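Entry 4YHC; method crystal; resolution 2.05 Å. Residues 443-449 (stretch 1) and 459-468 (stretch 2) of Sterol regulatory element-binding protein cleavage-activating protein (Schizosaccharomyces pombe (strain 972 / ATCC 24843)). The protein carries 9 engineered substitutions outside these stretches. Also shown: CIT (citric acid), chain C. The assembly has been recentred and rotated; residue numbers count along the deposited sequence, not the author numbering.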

# COMPACT_ATOMS: atom_id res chain seq x y z
N ALA A 443 -2.55 -5.02 -2.40
CA ALA A 443 -1.49 -5.91 -2.79
C ALA A 443 -0.93 -6.57 -1.54
O ALA A 443 -0.72 -5.88 -0.53
CB ALA A 443 -0.37 -5.15 -3.50
N VAL A 444 -0.60 -7.86 -1.66
CA VAL A 444 0.01 -8.59 -0.61
C VAL A 444 1.39 -9.13 -0.90
O VAL A 444 2.06 -9.64 -0.02
CB VAL A 444 -1.10 -9.58 -0.19
CG1 VAL A 444 -0.97 -11.00 -0.66
CG2 VAL A 444 -1.65 -9.24 1.13
N SER A 445 1.84 -9.00 -2.14
CA SER A 445 3.16 -9.34 -2.55
C SER A 445 3.29 -8.88 -4.02
O SER A 445 2.32 -8.38 -4.60
CB SER A 445 3.41 -10.88 -2.46
OG SER A 445 2.94 -11.64 -3.60
N ASP A 446 4.49 -9.05 -4.57
CA ASP A 446 4.75 -8.81 -5.98
C ASP A 446 3.90 -9.68 -6.97
O ASP A 446 3.85 -9.40 -8.17
CB ASP A 446 6.21 -9.01 -6.24
CG ASP A 446 7.10 -7.93 -5.63
OD1 ASP A 446 6.61 -6.86 -5.20
OD2 ASP A 446 8.35 -8.15 -5.63
N ARG A 447 3.28 -10.74 -6.48
CA ARG A 447 2.44 -11.57 -7.32
C ARG A 447 1.09 -11.92 -6.72
O ARG A 447 0.44 -12.89 -7.14
CB ARG A 447 3.15 -12.89 -7.63
CG ARG A 447 4.43 -12.77 -8.48
CD ARG A 447 5.01 -14.20 -8.70
NE ARG A 447 6.46 -14.20 -8.75
CZ ARG A 447 7.27 -15.15 -8.30
NH1 ARG A 447 6.84 -16.26 -7.67
NH2 ARG A 447 8.57 -14.97 -8.46
N CYS A 448 0.68 -11.22 -5.69
CA CYS A 448 -0.55 -11.61 -5.00
C CYS A 448 -1.25 -10.41 -4.39
O CYS A 448 -0.61 -9.42 -3.97
CB CYS A 448 -0.28 -12.66 -3.93
SG CYS A 448 -1.75 -13.53 -3.42
N VAL A 449 -2.57 -10.49 -4.39
CA VAL A 449 -3.45 -9.48 -3.93
C VAL A 449 -4.52 -10.08 -3.04
O VAL A 449 -4.84 -11.28 -3.12
CB VAL A 449 -3.95 -8.90 -5.27
CG1 VAL A 449 -5.32 -9.28 -5.77
CG2 VAL A 449 -3.15 -7.74 -5.75
C1 CIT C . 5.05 -14.17 -4.37
O1 CIT C . 3.86 -13.89 -3.98
O2 CIT C . 5.49 -15.34 -4.56
C2 CIT C . 6.04 -13.05 -4.69
C3 CIT C . 7.46 -13.32 -4.18
O7 CIT C . 7.94 -14.54 -4.76
C4 CIT C . 8.32 -12.15 -4.61
C5 CIT C . 9.78 -12.28 -4.25
O3 CIT C . 10.56 -11.54 -4.86
O4 CIT C . 10.18 -13.10 -3.42
C6 CIT C . 7.46 -13.36 -2.67
O5 CIT C . 7.16 -12.32 -2.03
O6 CIT C . 7.72 -14.44 -2.08
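Stretch 2 (459-468) LVGYGSEIFR

Stretch 2 enters as a strand, Leu459 to Tyr462, and runs antiparallel to the strand at Cys448 and Val449. Gly461 lies across from Cys448, with CA of each 4.1 Å apart. Val460 lies across from Val449, CA to CA 5.4 Å. After Tyr462 the chain leaves the strand through Gly463, whose phi is positive (55°). A type I turn follows from Ser464 to Phe467. The peptide bond before Arg468 is cis, and the side chain of Arg468 is not modelled beyond CB.

Backbone hydrogen bonds fix the register. Val449 and Val460 form a reciprocal pair: Val449 N to Val460 O and Val460 N to Val449 O are both 2.9 Å. Tyr462 N donates to Arg447 O at 3.0 Å, extending the ladder to the end of the strand. Gly461 packs tightly here, its CA 3.1 Å from Arg447 O. A CB on Gly461 would clash with that oxygen.

Arg447 adds a side-chain bond. Its NH1 donates to Gly463 O at 2.6 Å, so the guanidinium edge holds the chain just past the strand.

Apolar contacts gather around Ile466, which points toward stretch 1. Its CD1 lies 3.4 Å from Val444 CG1 and 3.7 Å from Cys448 CB. Cys448 SG is 4.0 Å from Phe467 CE2, an oblique sulfur-aromatic approach. On the other face of the sheet, Val449 CG1 meets Val460 CB at 4.1 Å.

Citrate, probably from the crystallisation liquor, bridges the stretches. Its O1 accepts hydrogen bonds from Ser445 OG at a very short 2.5 Å and from Ser464 OG at 2.7 Å. Glu465 N donates to citrate O2 at 2.8 Å. The two serine hydroxyls, OG of Ser445 and OG of Ser464, are 4.1 Å apart and are linked through the shared carboxylate oxygen.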

# COMPACT_ATOMS: atom_id res chain seq x y z
N LEU A 459 -7.68 -14.22 -1.77
CA LEU A 459 -6.34 -14.02 -2.28
C LEU A 459 -6.31 -14.51 -3.71
O LEU A 459 -6.77 -15.65 -4.01
CB LEU A 459 -5.38 -14.83 -1.42
CG LEU A 459 -4.69 -14.22 -0.20
CD1 LEU A 459 -5.31 -12.99 0.40
CD2 LEU A 459 -4.35 -15.26 0.86
N VAL A 460 -5.74 -13.68 -4.57
CA VAL A 460 -5.63 -13.94 -6.01
C VAL A 460 -4.24 -13.61 -6.43
O VAL A 460 -3.74 -12.49 -6.16
CB VAL A 460 -6.60 -13.03 -6.81
CG1 VAL A 460 -6.59 -13.33 -8.31
CG2 VAL A 460 -8.04 -13.20 -6.29
N GLY A 461 -3.59 -14.57 -7.07
CA GLY A 461 -2.19 -14.42 -7.46
C GLY A 461 -1.72 -15.23 -8.64
O GLY A 461 -2.44 -16.09 -9.14
N TYR A 462 -0.53 -14.93 -9.07
CA TYR A 462 0.12 -15.61 -10.19
C TYR A 462 1.50 -16.13 -9.83
O TYR A 462 2.46 -15.38 -9.54
CB TYR A 462 0.23 -14.75 -11.43
CG TYR A 462 0.64 -15.50 -12.61
CD1 TYR A 462 -0.26 -16.40 -13.21
CD2 TYR A 462 1.91 -15.35 -13.17
CE1 TYR A 462 0.10 -17.16 -14.27
CE2 TYR A 462 2.28 -16.12 -14.27
CZ TYR A 462 1.36 -17.01 -14.80
OH TYR A 462 1.67 -17.77 -15.89
N GLY A 463 1.61 -17.43 -9.86
CA GLY A 463 2.85 -18.06 -9.47
C GLY A 463 3.35 -17.68 -8.08
O GLY A 463 4.56 -17.52 -7.87
N SER A 464 2.42 -17.48 -7.16
CA SER A 464 2.75 -16.90 -5.85
C SER A 464 3.11 -17.98 -4.83
O SER A 464 2.41 -18.97 -4.73
CB SER A 464 1.58 -16.09 -5.32
OG SER A 464 1.83 -15.61 -4.01
N GLU A 465 4.14 -17.74 -4.04
CA GLU A 465 4.50 -18.69 -2.95
C GLU A 465 3.51 -18.64 -1.79
O GLU A 465 3.60 -19.44 -0.85
CB GLU A 465 5.82 -18.29 -2.34
CG GLU A 465 6.96 -18.38 -3.30
CD GLU A 465 8.26 -17.81 -2.73
OE1 GLU A 465 8.33 -17.49 -1.52
OE2 GLU A 465 9.23 -17.69 -3.51
N ILE A 466 2.61 -17.67 -1.80
CA ILE A 466 1.59 -17.61 -0.81
C ILE A 466 0.70 -18.86 -0.89
O ILE A 466 0.15 -19.29 0.12
CB ILE A 466 0.77 -16.32 -0.94
CG1 ILE A 466 1.63 -15.14 -0.45
CG2 ILE A 466 -0.54 -16.38 -0.17
CD1 ILE A 466 1.00 -13.79 -0.61
N PHE A 467 0.53 -19.47 -2.04
CA PHE A 467 -0.34 -20.63 -2.11
C PHE A 467 0.38 -21.98 -1.82
O PHE A 467 1.57 -22.12 -2.15
CB PHE A 467 -1.01 -20.66 -3.45
CG PHE A 467 -1.85 -19.45 -3.71
CD1 PHE A 467 -3.09 -19.35 -3.15
CD2 PHE A 467 -1.38 -18.41 -4.48
CE1 PHE A 467 -3.88 -18.22 -3.39
CE2 PHE A 467 -2.16 -17.28 -4.72
CZ PHE A 467 -3.40 -17.17 -4.16
N ARG A 468 -0.28 -22.91 -1.11
CA ARG A 468 -1.45 -22.65 -0.22
C ARG A 468 -1.50 -23.70 0.91
O ARG A 468 -2.60 -24.06 1.38
CB ARG A 468 -2.79 -22.63 -0.98